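Local coordinates for B-cell lymphoma 3 protein (Homo sapiens, PDB 1K1A) that regulates NF-kappa-B target genes in complexes with p50 and p52 homodimers, as nuclear coactivator and cytoplasmic inhibitor of p50 translocation, at residues Glu38-Asn43 with Ala68-Met73; Arg46-His51 with Pro72-Arg77; Ala186-Ser191 with Asp217-Val222; Leu198-Val203 with Ile229-Gly234. One frame throughout, in Å; residues are numbered along the deposited sequence.

Contact 1: residues Glu38-Asn43 with Ala68-Met73; sequences ELDIYN and AGASPM
The carboxylate of Asp40 is the flat group of this contact, and both its oxygens are turned to 68-73, OD2 to the N-H of Ser71 and OD1 to the methyl of Ala70. OD2 of Asp40 accepts the backbone N-H of Ser71 through its syn lone pair, the one on the side of the other oxygen, at 2.7 Å N to O and a nearly straight 165°. The second oxygen, Asp40 OD1, lies 3.6 Å from Ala70 CB. Asp40 CG stands beside its own backbone N, anti to the carbonyl carbon (chi1 -72°), and Asp40 is itself the centre of an inverse gamma turn. One charged side chain thus joins two loops that have no regular backbone pairing between them. Ser71 is held a second time: its OG accepts from Met73 N at 3.1 Å, an ST turn that shapes the loop just beyond the bond. Beside this polar link runs an apolar one. Leu39 CD1 meets Ala68 CB at 3.7 Å, and Leu39 CB lies 4.3 Å from Ala70 CB. Between those two alanines the chain turns at Gly69, whose positive phi closes a Schellman motif after helix 59-67. Leu39 also rests on Phe32 and Ala68 on Val29, and so the loop leading towards helix 49-55 is packed against the end of helix 59-67 and the C-terminal part of helix 22-34.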
loop_
_atom_site.group_PDB
_atom_site.type_symbol
_atom_site.label_atom_id
_atom_site.label_comp_id
_atom_site.label_asym_id
_atom_site.label_seq_id
_atom_site.Cartn_x
_atom_site.Cartn_y
_atom_site.Cartn_z
ATOM N N GLU A 38 0.240 17.668 22.631
ATOM C CA GLU A 38 0.009 16.610 21.659
ATOM C C GLU A 38 1.333 16.002 21.217
ATOM O O GLU A 38 2.345 16.696 21.139
ATOM C CB GLU A 38 -0.707 17.173 20.428
ATOM C CG GLU A 38 -2.129 17.636 20.678
ATOM C CD GLU A 38 -3.073 16.479 20.952
ATOM O OE1 GLU A 38 -3.350 15.694 20.018
ATOM O OE2 GLU A 38 -3.530 16.346 22.105
ATOM N N LEU A 39 1.323 14.706 20.918
ATOM C CA LEU A 39 2.501 14.034 20.383
ATOM C C LEU A 39 2.523 14.178 18.871
ATOM O O LEU A 39 3.561 14.019 18.236
ATOM C CB LEU A 39 2.488 12.553 20.744
ATOM C CG LEU A 39 2.664 12.192 22.211
ATOM C CD1 LEU A 39 2.787 10.680 22.345
ATOM C CD2 LEU A 39 3.888 12.881 22.770
ATOM N N ASP A 40 1.361 14.461 18.294
ATOM C CA ASP A 40 1.250 14.626 16.852
ATOM C C ASP A 40 1.466 16.075 16.455
ATOM O O ASP A 40 0.554 16.737 15.957
ATOM C CB ASP A 40 -0.105 14.129 16.354
ATOM C CG ASP A 40 -0.213 12.612 16.385
ATOM O OD1 ASP A 40 0.810 11.931 16.126
ATOM O OD2 ASP A 40 -1.277 12.012 16.651
ATOM N N ILE A 41 2.677 16.563 16.704
ATOM C CA ILE A 41 3.057 17.921 16.362
ATOM C C ILE A 41 3.831 17.917 15.056
ATOM O O ILE A 41 4.736 17.115 14.857
ATOM C CB ILE A 41 3.902 18.555 17.479
ATOM C CG1 ILE A 41 4.975 17.583 17.973
ATOM C CG2 ILE A 41 3.008 18.979 18.639
ATOM C CD1 ILE A 41 4.607 16.877 19.249
ATOM N N TYR A 42 3.459 18.810 14.163
ATOM C CA TYR A 42 4.082 18.887 12.851
ATOM C C TYR A 42 5.322 19.783 12.816
ATOM O O TYR A 42 5.364 20.814 13.482
ATOM C CB TYR A 42 3.069 19.434 11.849
ATOM C CG TYR A 42 1.961 18.475 11.467
ATOM C CD1 TYR A 42 2.229 17.349 10.704
ATOM C CD2 TYR A 42 0.640 18.718 11.839
ATOM C CE1 TYR A 42 1.217 16.473 10.326
ATOM C CE2 TYR A 42 -0.385 17.849 11.462
ATOM C CZ TYR A 42 -0.081 16.728 10.699
ATOM O OH TYR A 42 -1.076 15.855 10.312
ATOM N N ASN A 43 6.331 19.377 12.044
ATOM C CA ASN A 43 7.441 20.271 11.709
ATOM C C ASN A 43 7.040 20.997 10.415
ATOM O O ASN A 43 5.894 20.886 9.979
ATOM C CB ASN A 43 8.773 19.504 11.557
ATOM C CG ASN A 43 8.740 18.483 10.424
ATOM O OD1 ASN A 43 7.828 18.488 9.614
ATOM N ND2 ASN A 43 9.744 17.605 10.370
ATOM N N ALA A 68 1.627 5.491 23.330
ATOM C CA ALA A 68 1.469 6.730 24.099
ATOM C C ALA A 68 0.346 7.653 23.594
ATOM O O ALA A 68 0.048 8.671 24.223
ATOM C CB ALA A 68 2.797 7.495 24.180
ATOM N N GLY A 69 -0.254 7.321 22.452
ATOM C CA GLY A 69 -1.376 8.101 21.947
ATOM C C GLY A 69 -1.182 8.823 20.620
ATOM O O GLY A 69 -2.076 9.562 20.171
ATOM N N ALA A 70 -0.013 8.662 20.003
ATOM C CA ALA A 70 0.204 9.257 18.678
ATOM C C ALA A 70 -0.699 8.551 17.669
ATOM O O ALA A 70 -0.779 7.325 17.657
ATOM C CB ALA A 70 1.658 9.144 18.260
ATOM N N SER A 71 -1.346 9.323 16.804
ATOM C CA SER A 71 -2.319 8.769 15.862
ATOM C C SER A 71 -1.703 8.197 14.593
ATOM O O SER A 71 -0.958 8.873 13.892
ATOM C CB SER A 71 -3.357 9.833 15.481
ATOM O OG SER A 71 -4.247 9.340 14.482
ATOM N N PRO A 72 -2.040 6.947 14.294
ATOM C CA PRO A 72 -1.612 6.305 13.052
ATOM C C PRO A 72 -2.298 6.929 11.833
ATOM O O PRO A 72 -1.864 6.681 10.715
ATOM C CB PRO A 72 -2.087 4.855 13.228
ATOM C CG PRO A 72 -2.341 4.706 14.677
ATOM C CD PRO A 72 -2.842 6.044 15.138
ATOM N N MET A 73 -3.345 7.727 12.044
ATOM C CA MET A 73 -4.052 8.346 10.918
ATOM C C MET A 73 -3.636 9.797 10.596
ATOM O O MET A 73 -4.151 10.383 9.649
ATOM C CB MET A 73 -5.575 8.268 11.104
ATOM C CG MET A 73 -6.132 6.844 11.196
ATOM S SD MET A 73 -5.880 5.883 9.692
ATOM C CE MET A 73 -7.012 6.728 8.562
#

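Contact 2: residues Arg46-His51 with Pro72-Arg77; sequences RQTPLH and PMALDR
The His51 imidazole meets the 72-77 loop with both an edge and a face. At the edge, near the ring plane, its CE1 comes within 3.0 Å of Ala74 O; Ala74 O is also near NE2, but the angle there is too poor for a hydrogen bond. Over one face sits Asp76 CB, 4.0 Å from the ring centroid and only 15° off the ring normal, a CH-pi contact displaced toward the rim. The opposite face is taken by Thr48 OG1, and the ring lies between Thr48 of its own segment and Asp76 of the other. Thr48 is also the N-cap of the helix: its OG1 accepts from His51 N at 3.3 Å, while its CG2 packs on the methyl of Ala74. Thr48 to His51 spell the Thr-Pro-Leu-His signature of ankyrin repeats, in which the threonine caps the helix and accepts from the N-H of the histidine three residues on. Further along, Asp76 CA makes a CA-H...O contact of 3.3 Å to Arg46 O, and a water accepting weakly from Arg46 NH1 donates to Asp76 O. A bend at chi3 (-71°) sets NE of Arg46, and NH1 beyond it reaches this water. A second water, donating to Asp76 OD2, has a weak bond from Gln47 NE2. Asp76 OD1 is fixed from its own side, accepting from His78 N and Gln80 N. Outside this shell, Leu85 of helix 82-88 touches both His51 and Asp76, and Leu50, whose CD2 nears Pro72 CA, packs on Val62 and Val66 of helix 59-67.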
loop_
_atom_site.group_PDB
_atom_site.type_symbol
_atom_site.label_atom_id
_atom_site.label_comp_id
_atom_site.label_asym_id
_atom_site.label_seq_id
_atom_site.Cartn_x
_atom_site.Cartn_y
_atom_site.Cartn_z
ATOM N N ARG A 46 5.513 19.048 7.522
ATOM C CA ARG A 46 4.265 18.367 7.856
ATOM C C ARG A 46 4.471 16.898 8.242
ATOM O O ARG A 46 3.691 16.016 7.847
ATOM C CB ARG A 46 3.217 18.505 6.745
ATOM C CG ARG A 46 1.835 18.146 7.234
ATOM C CD ARG A 46 0.732 18.348 6.242
ATOM N NE ARG A 46 0.452 19.758 6.006
ATOM C CZ ARG A 46 -0.227 20.198 4.965
ATOM N NH1 ARG A 46 -0.693 19.330 4.079
ATOM N NH2 ARG A 46 -0.447 21.495 4.804
ATOM N N GLN A 47 5.524 16.649 9.016
ATOM C CA GLN A 47 5.796 15.333 9.574
ATOM C C GLN A 47 5.625 15.376 11.084
ATOM O O GLN A 47 6.098 16.303 11.741
ATOM C CB GLN A 47 7.246 14.913 9.291
ATOM C CG GLN A 47 7.674 15.023 7.842
ATOM C CD GLN A 47 9.165 14.819 7.666
ATOM O OE1 GLN A 47 9.967 15.381 8.412
ATOM N NE2 GLN A 47 9.541 14.010 6.686
ATOM N N THR A 48 4.954 14.374 11.635
ATOM C CA THR A 48 4.921 14.192 13.075
ATOM C C THR A 48 6.106 13.320 13.434
ATOM O O THR A 48 6.744 12.739 12.553
ATOM C CB THR A 48 3.640 13.472 13.512
ATOM O OG1 THR A 48 3.611 12.152 12.944
ATOM C CG2 THR A 48 2.391 14.154 12.938
ATOM N N PRO A 49 6.424 13.239 14.719
ATOM C CA PRO A 49 7.459 12.310 15.188
ATOM C C PRO A 49 7.203 10.856 14.756
ATOM O O PRO A 49 8.166 10.153 14.442
ATOM C CB PRO A 49 7.393 12.459 16.705
ATOM C CG PRO A 49 6.982 13.882 16.895
ATOM C CD PRO A 49 5.919 14.101 15.804
ATOM N N LEU A 50 5.935 10.427 14.687
ATOM C CA LEU A 50 5.628 9.063 14.267
ATOM C C LEU A 50 5.991 8.838 12.795
ATOM O O LEU A 50 6.554 7.795 12.441
ATOM C CB LEU A 50 4.150 8.713 14.526
ATOM C CG LEU A 50 3.667 7.302 14.140
ATOM C CD1 LEU A 50 4.487 6.213 14.856
ATOM C CD2 LEU A 50 2.203 7.150 14.449
ATOM N N HIS A 51 5.660 9.805 11.944
ATOM C CA HIS A 51 6.031 9.724 10.538
ATOM C C HIS A 51 7.534 9.505 10.465
ATOM O O HIS A 51 8.013 8.684 9.691
ATOM C CB HIS A 51 5.711 11.029 9.797
ATOM C CG HIS A 51 4.245 11.319 9.646
ATOM N ND1 HIS A 51 3.322 10.369 9.263
ATOM C CD2 HIS A 51 3.555 12.475 9.790
ATOM C CE1 HIS A 51 2.124 10.922 9.199
ATOM N NE2 HIS A 51 2.236 12.198 9.518
ATOM N N PRO A 72 -2.040 6.947 14.294
ATOM C CA PRO A 72 -1.612 6.305 13.052
ATOM C C PRO A 72 -2.298 6.929 11.833
ATOM O O PRO A 72 -1.864 6.681 10.715
ATOM C CB PRO A 72 -2.087 4.855 13.228
ATOM C CG PRO A 72 -2.341 4.706 14.677
ATOM C CD PRO A 72 -2.842 6.044 15.138
ATOM N N MET A 73 -3.345 7.727 12.044
ATOM C CA MET A 73 -4.052 8.346 10.918
ATOM C C MET A 73 -3.636 9.797 10.596
ATOM O O MET A 73 -4.151 10.383 9.649
ATOM C CB MET A 73 -5.575 8.268 11.104
ATOM C CG MET A 73 -6.132 6.844 11.196
ATOM S SD MET A 73 -5.880 5.883 9.692
ATOM C CE MET A 73 -7.012 6.728 8.562
ATOM N N ALA A 74 -2.733 10.385 11.383
ATOM C CA ALA A 74 -2.259 11.742 11.080
ATOM C C ALA A 74 -1.646 11.741 9.683
ATOM O O ALA A 74 -0.883 10.833 9.336
ATOM C CB ALA A 74 -1.234 12.211 12.108
ATOM N N LEU A 75 -1.974 12.748 8.883
ATOM C CA LEU A 75 -1.505 12.795 7.496
ATOM C C LEU A 75 -0.240 13.616 7.320
ATOM O O LEU A 75 -0.092 14.661 7.935
ATOM C CB LEU A 75 -2.595 13.383 6.600
ATOM C CG LEU A 75 -3.940 12.669 6.685
ATOM C CD1 LEU A 75 -4.929 13.294 5.693
ATOM C CD2 LEU A 75 -3.747 11.188 6.413
ATOM N N ASP A 76 0.663 13.152 6.458
ATOM C CA ASP A 76 1.833 13.957 6.104
ATOM C C ASP A 76 1.541 14.881 4.906
ATOM O O ASP A 76 0.378 15.046 4.516
ATOM C CB ASP A 76 3.075 13.085 5.887
ATOM C CG ASP A 76 3.083 12.381 4.553
ATOM O OD1 ASP A 76 2.155 12.585 3.730
ATOM O OD2 ASP A 76 4.013 11.606 4.233
ATOM N N ARG A 77 2.586 15.485 4.342
ATOM C CA ARG A 77 2.431 16.481 3.273
ATOM C C ARG A 77 1.693 15.941 2.040
ATOM O O ARG A 77 0.991 16.683 1.335
ATOM C CB ARG A 77 3.808 17.031 2.877
ATOM C CG ARG A 77 3.783 18.128 1.841
ATOM C CD ARG A 77 5.159 18.416 1.236
ATOM N NE ARG A 77 5.131 19.536 0.302
ATOM C CZ ARG A 77 4.807 20.767 0.654
ATOM N NH1 ARG A 77 4.492 21.025 1.917
ATOM N NH2 ARG A 77 4.801 21.743 -0.246
HETATM O O HOH W 1 -1.834 17.002 4.961
HETATM O O HOH W 2 6.762 12.576 5.160
#

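Contact 3: residues Ala186-Ser191 with Asp217-Val222; sequences ALHSAS and DTPLMV
Ser191 OG donates to Pro219 O at 2.7 Å, the one hydrogen bond across this contact. The hydroxyl approaches at a C=O...OG angle of 140°, tilted 30° from the carbonyl plane. Placing OG anti to the backbone N (chi1 174°) brings it to this oxygen. Just beside the bond, Val222 CG2 lies 3.8 Å from His188 O. The proline that offers its carbonyl also wedges its ring between two helix side chains. Pro219 CD lies over one face of the His188 imidazole, 3.9 Å from the centroid and displaced toward the rim, a CH-pi contact; Pro219 CB meets Leu187 CG at 3.7 Å, those two side chains crossing at about a right angle. At the edge of the imidazole, CE1 comes within 3.0 Å of Asp217 O. His188 ND1 is buried here and has no partner in the model. Asp217 OD2 is hydrogen-bonded to His215 ND1. Leu187 and Ser191 also touch Leu232 of helix 226-232. Ala186-Leu187-His188 and Thr218-Pro219-Leu220 recall the Thr-Pro-Leu-His signature, and the arrangement is that of neighbouring ankyrin repeats stacking, here the sixth on the seventh.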
loop_
_atom_site.group_PDB
_atom_site.type_symbol
_atom_site.label_atom_id
_atom_site.label_comp_id
_atom_site.label_asym_id
_atom_site.label_seq_id
_atom_site.Cartn_x
_atom_site.Cartn_y
_atom_site.Cartn_z
ATOM N N ALA A 186 -7.390 -7.160 -16.289
ATOM C CA ALA A 186 -5.998 -7.568 -16.201
ATOM C C ALA A 186 -5.602 -8.330 -17.463
ATOM O O ALA A 186 -4.504 -8.156 -18.001
ATOM C CB ALA A 186 -5.785 -8.444 -14.981
ATOM N N LEU A 187 -6.504 -9.173 -17.934
ATOM C CA LEU A 187 -6.210 -10.002 -19.105
ATOM C C LEU A 187 -6.058 -9.193 -20.404
ATOM O O LEU A 187 -5.238 -9.545 -21.263
ATOM C CB LEU A 187 -7.260 -11.106 -19.257
ATOM C CG LEU A 187 -6.928 -12.226 -20.241
ATOM C CD1 LEU A 187 -5.618 -12.895 -19.889
ATOM C CD2 LEU A 187 -8.067 -13.241 -20.292
ATOM N N HIS A 188 -6.835 -8.115 -20.555
ATOM C CA HIS A 188 -6.659 -7.247 -21.726
ATOM C C HIS A 188 -5.221 -6.756 -21.760
ATOM O O HIS A 188 -4.575 -6.787 -22.799
ATOM C CB HIS A 188 -7.567 -6.016 -21.677
ATOM C CG HIS A 188 -9.016 -6.309 -21.891
ATOM N ND1 HIS A 188 -9.612 -6.256 -23.132
ATOM C CD2 HIS A 188 -10.000 -6.604 -21.014
ATOM C CE1 HIS A 188 -10.898 -6.530 -23.011
ATOM N NE2 HIS A 188 -11.159 -6.741 -21.735
ATOM N N SER A 189 -4.731 -6.290 -20.611
ATOM C CA SER A 189 -3.381 -5.740 -20.516
ATOM C C SER A 189 -2.298 -6.760 -20.826
ATOM O O SER A 189 -1.391 -6.493 -21.638
ATOM C CB SER A 189 -3.138 -5.123 -19.133
ATOM O OG SER A 189 -3.623 -3.791 -19.074
ATOM N N ALA A 190 -2.380 -7.921 -20.181
ATOM C CA ALA A 190 -1.401 -8.984 -20.391
ATOM C C ALA A 190 -1.430 -9.481 -21.829
ATOM O O ALA A 190 -0.382 -9.714 -22.433
ATOM C CB ALA A 190 -1.646 -10.147 -19.421
ATOM N N SER A 191 -2.633 -9.633 -22.373
ATOM C CA SER A 191 -2.808 -10.131 -23.734
ATOM C C SER A 191 -2.292 -9.144 -24.778
ATOM O O SER A 191 -1.593 -9.534 -25.719
ATOM C CB SER A 191 -4.280 -10.452 -24.012
ATOM O OG SER A 191 -4.466 -10.798 -25.378
ATOM N N ASP A 217 -13.568 -4.443 -27.477
ATOM C CA ASP A 217 -12.490 -5.417 -27.636
ATOM C C ASP A 217 -12.494 -6.436 -26.492
ATOM O O ASP A 217 -12.752 -6.076 -25.343
ATOM C CB ASP A 217 -11.142 -4.699 -27.606
ATOM C CG ASP A 217 -10.689 -4.226 -28.965
ATOM O OD1 ASP A 217 -11.306 -4.598 -29.983
ATOM O OD2 ASP A 217 -9.702 -3.477 -29.104
ATOM N N THR A 218 -12.215 -7.702 -26.808
ATOM C CA THR A 218 -12.004 -8.720 -25.774
ATOM C C THR A 218 -10.507 -8.995 -25.721
ATOM O O THR A 218 -9.780 -8.636 -26.645
ATOM C CB THR A 218 -12.737 -10.036 -26.112
ATOM O OG1 THR A 218 -12.289 -10.525 -27.386
ATOM C CG2 THR A 218 -14.228 -9.814 -26.295
ATOM N N PRO A 219 -10.035 -9.639 -24.660
ATOM C CA PRO A 219 -8.613 -9.978 -24.570
ATOM C C PRO A 219 -8.182 -10.795 -25.792
ATOM O O PRO A 219 -7.036 -10.704 -26.239
ATOM C CB PRO A 219 -8.536 -10.817 -23.292
ATOM C CG PRO A 219 -9.689 -10.336 -22.472
ATOM C CD PRO A 219 -10.789 -10.078 -23.471
ATOM N N LEU A 220 -9.103 -11.581 -26.334
ATOM C CA LEU A 220 -8.801 -12.365 -27.519
ATOM C C LEU A 220 -8.509 -11.436 -28.704
ATOM O O LEU A 220 -7.536 -11.634 -29.438
ATOM C CB LEU A 220 -9.962 -13.312 -27.848
ATOM C CG LEU A 220 -9.580 -14.776 -28.075
ATOM C CD1 LEU A 220 -10.680 -15.509 -28.849
ATOM C CD2 LEU A 220 -8.249 -14.887 -28.800
ATOM N N MET A 221 -9.329 -10.401 -28.863
ATOM C CA MET A 221 -9.194 -9.476 -29.989
ATOM C C MET A 221 -7.952 -8.589 -29.947
ATOM O O MET A 221 -7.539 -8.064 -30.976
ATOM C CB MET A 221 -10.445 -8.619 -30.131
ATOM C CG MET A 221 -11.686 -9.420 -30.437
ATOM S SD MET A 221 -13.158 -8.477 -30.135
ATOM C CE MET A 221 -12.879 -7.088 -31.222
ATOM N N VAL A 222 -7.367 -8.407 -28.766
ATOM C CA VAL A 222 -6.168 -7.582 -28.653
ATOM C C VAL A 222 -4.897 -8.426 -28.534
ATOM O O VAL A 222 -3.817 -7.888 -28.348
ATOM C CB VAL A 222 -6.241 -6.595 -27.465
ATOM C CG1 VAL A 222 -7.470 -5.700 -27.578
ATOM C CG2 VAL A 222 -6.218 -7.344 -26.128
#

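Contact 4: residues Leu198-Val203 with Ile229-Gly234; sequences LVRTLV and IDILRG
Ile231 enters first, its two branches dividing the work between Val199 and Arg200. CG1 stands beside the backbone N (chi1 -65°), which puts CG2 anti to that N, and this CG2 touches Val199 CG1 at 3.7 Å, the two side chains crossing at a slant. CD1 instead lies over one face of the Arg200 guanidinium, 3.9 Å from NE, and is also 4.0 Å from CG of the same arginine. Arg200, extended from CG to NE, crosses the isoleucine at about a right angle and so meets CD1 with CG of its aliphatic stem as well as its flat end. Arg200 NH2 comes near Arg227 NH2, a meeting of like charges. This is the second-helix packing of the ankyrin fold, in which the outer helices of successive repeats, here the sixth and the seventh, lie side by side with apolar side chains between them. One residue on, Leu232 brings CD2 to the two valines, 3.8 Å from Val203 CG2 and 4.0 Å from Val199 CG1, again crossing each at about a right angle. Leu232 also touches Leu187 and Ser191 of helix 186-193, and Val199 packs on Ala190 of that helix, and so the contact continues inward into the domain. Gly234 N, two residues on, bonds back to Ile231 O at 3.1 Å.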
loop_
_atom_site.group_PDB
_atom_site.type_symbol
_atom_site.label_atom_id
_atom_site.label_comp_id
_atom_site.label_asym_id
_atom_site.label_seq_id
_atom_site.Cartn_x
_atom_site.Cartn_y
_atom_site.Cartn_z
ATOM N N LEU A 198 2.200 -14.049 -17.580
ATOM C CA LEU A 198 1.028 -13.462 -16.941
ATOM C C LEU A 198 -0.267 -13.948 -17.584
ATOM O O LEU A 198 -1.250 -14.194 -16.894
ATOM C CB LEU A 198 1.097 -11.930 -16.959
ATOM C CG LEU A 198 1.831 -11.294 -15.766
ATOM C CD1 LEU A 198 3.281 -11.733 -15.720
ATOM C CD2 LEU A 198 1.721 -9.772 -15.780
ATOM N N VAL A 199 -0.273 -14.065 -18.906
ATOM C CA VAL A 199 -1.454 -14.557 -19.594
ATOM C C VAL A 199 -1.765 -15.964 -19.089
ATOM O O VAL A 199 -2.910 -16.276 -18.753
ATOM C CB VAL A 199 -1.276 -14.560 -21.136
ATOM C CG1 VAL A 199 -2.526 -15.104 -21.815
ATOM C CG2 VAL A 199 -0.976 -13.151 -21.640
ATOM N N ARG A 200 -0.736 -16.801 -19.003
ATOM C CA ARG A 200 -0.914 -18.174 -18.537
ATOM C C ARG A 200 -1.488 -18.213 -17.127
ATOM O O ARG A 200 -2.414 -18.982 -16.851
ATOM C CB ARG A 200 0.409 -18.945 -18.562
ATOM C CG ARG A 200 0.867 -19.387 -19.956
ATOM C CD ARG A 200 2.244 -20.050 -19.977
ATOM N NE ARG A 200 2.740 -20.230 -21.340
ATOM C CZ ARG A 200 3.832 -19.658 -21.823
ATOM N NH1 ARG A 200 4.577 -18.865 -21.054
ATOM N NH2 ARG A 200 4.184 -19.876 -23.083
ATOM N N THR A 201 -0.923 -17.400 -16.241
ATOM C CA THR A 201 -1.358 -17.362 -14.845
ATOM C C THR A 201 -2.809 -16.878 -14.697
ATOM O O THR A 201 -3.607 -17.506 -14.007
ATOM C CB THR A 201 -0.398 -16.500 -14.010
ATOM O OG1 THR A 201 0.793 -17.251 -13.732
ATOM C CG2 THR A 201 -0.970 -16.237 -12.628
ATOM N N LEU A 202 -3.142 -15.763 -15.341
ATOM C CA LEU A 202 -4.511 -15.236 -15.290
ATOM C C LEU A 202 -5.561 -16.223 -15.841
ATOM O O LEU A 202 -6.620 -16.394 -15.256
ATOM C CB LEU A 202 -4.610 -13.896 -16.031
ATOM C CG LEU A 202 -3.782 -12.729 -15.477
ATOM C CD1 LEU A 202 -3.716 -11.574 -16.474
ATOM C CD2 LEU A 202 -4.334 -12.252 -14.133
ATOM N N VAL A 203 -5.271 -16.851 -16.977
ATOM C CA VAL A 203 -6.223 -17.783 -17.591
ATOM C C VAL A 203 -6.480 -18.997 -16.704
ATOM O O VAL A 203 -7.618 -19.420 -16.524
ATOM C CB VAL A 203 -5.748 -18.265 -18.993
ATOM C CG1 VAL A 203 -6.623 -19.422 -19.493
ATOM C CG2 VAL A 203 -5.768 -17.117 -19.989
ATOM N N ILE A 229 -2.936 -16.122 -28.407
ATOM C CA ILE A 229 -4.209 -16.704 -28.809
ATOM C C ILE A 229 -4.274 -18.162 -28.370
ATOM O O ILE A 229 -5.286 -18.626 -27.840
ATOM C CB ILE A 229 -4.373 -16.622 -30.331
ATOM C CG1 ILE A 229 -3.934 -15.248 -30.847
ATOM C CG2 ILE A 229 -5.805 -16.963 -30.731
ATOM C CD1 ILE A 229 -5.068 -14.353 -31.260
ATOM N N ASP A 230 -3.172 -18.873 -28.588
ATOM C CA ASP A 230 -3.075 -20.288 -28.238
ATOM C C ASP A 230 -3.354 -20.516 -26.760
ATOM O O ASP A 230 -4.043 -21.464 -26.389
ATOM C CB ASP A 230 -1.665 -20.809 -28.563
ATOM C CG ASP A 230 -1.504 -21.241 -30.021
ATOM O OD1 ASP A 230 -2.520 -21.230 -30.810
ATOM O OD2 ASP A 230 -0.355 -21.619 -30.457
ATOM N N ILE A 231 -2.800 -19.649 -25.920
ATOM C CA ILE A 231 -3.005 -19.746 -24.479
ATOM C C ILE A 231 -4.460 -19.439 -24.110
ATOM O O ILE A 231 -5.084 -20.179 -23.349
ATOM C CB ILE A 231 -2.029 -18.808 -23.735
ATOM C CG1 ILE A 231 -0.590 -19.284 -23.950
ATOM C CG2 ILE A 231 -2.361 -18.758 -22.252
ATOM C CD1 ILE A 231 0.463 -18.201 -23.793
ATOM N N LEU A 232 -5.004 -18.366 -24.680
ATOM C CA LEU A 232 -6.387 -17.957 -24.403
ATOM C C LEU A 232 -7.412 -19.025 -24.757
ATOM O O LEU A 232 -8.416 -19.188 -24.062
ATOM C CB LEU A 232 -6.724 -16.665 -25.146
ATOM C CG LEU A 232 -6.019 -15.412 -24.637
ATOM C CD1 LEU A 232 -6.423 -14.198 -25.462
ATOM C CD2 LEU A 232 -6.337 -15.196 -23.165
ATOM N N ARG A 233 -7.150 -19.753 -25.838
ATOM C CA ARG A 233 -8.082 -20.761 -26.327
ATOM C C ARG A 233 -7.862 -22.138 -25.707
ATOM O O ARG A 233 -8.640 -23.061 -25.941
ATOM C CB ARG A 233 -8.026 -20.843 -27.855
ATOM C CG ARG A 233 -8.744 -19.696 -28.545
ATOM C CD ARG A 233 -8.860 -19.835 -30.056
ATOM N NE ARG A 233 -9.771 -18.837 -30.609
ATOM C CZ ARG A 233 -9.618 -18.251 -31.791
ATOM N NH1 ARG A 233 -8.584 -18.561 -32.564
ATOM N NH2 ARG A 233 -10.505 -17.350 -32.204
ATOM N N GLY A 234 -6.809 -22.268 -24.907
ATOM C CA GLY A 234 -6.506 -23.529 -24.258
ATOM C C GLY A 234 -5.718 -24.470 -25.152
ATOM O O GLY A 234 -5.083 -25.415 -24.674
#

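Overall arrangement
From the N terminus, contact 1 opens in the loop after helix 22-34 and contact 2 opens at the start of helix 49-55; both close on the loop after helix 59-67, sharing Pro72 and Met73. Their centres are 7 Å apart, and Tyr42 OH, probably hydrogen-bonded to Leu75 O, joins them. Together they tie both openings to that loop near one end of the ankyrin stack. The chain then runs through the middle repeats before contact 3 opens on helix 186-193 and contact 4 on helix 196-204. These cross along the chain and join the sixth repeat to the seventh. About 47 Å separates the centres of contacts 1 and 3, on opposite sides of the chain's centre.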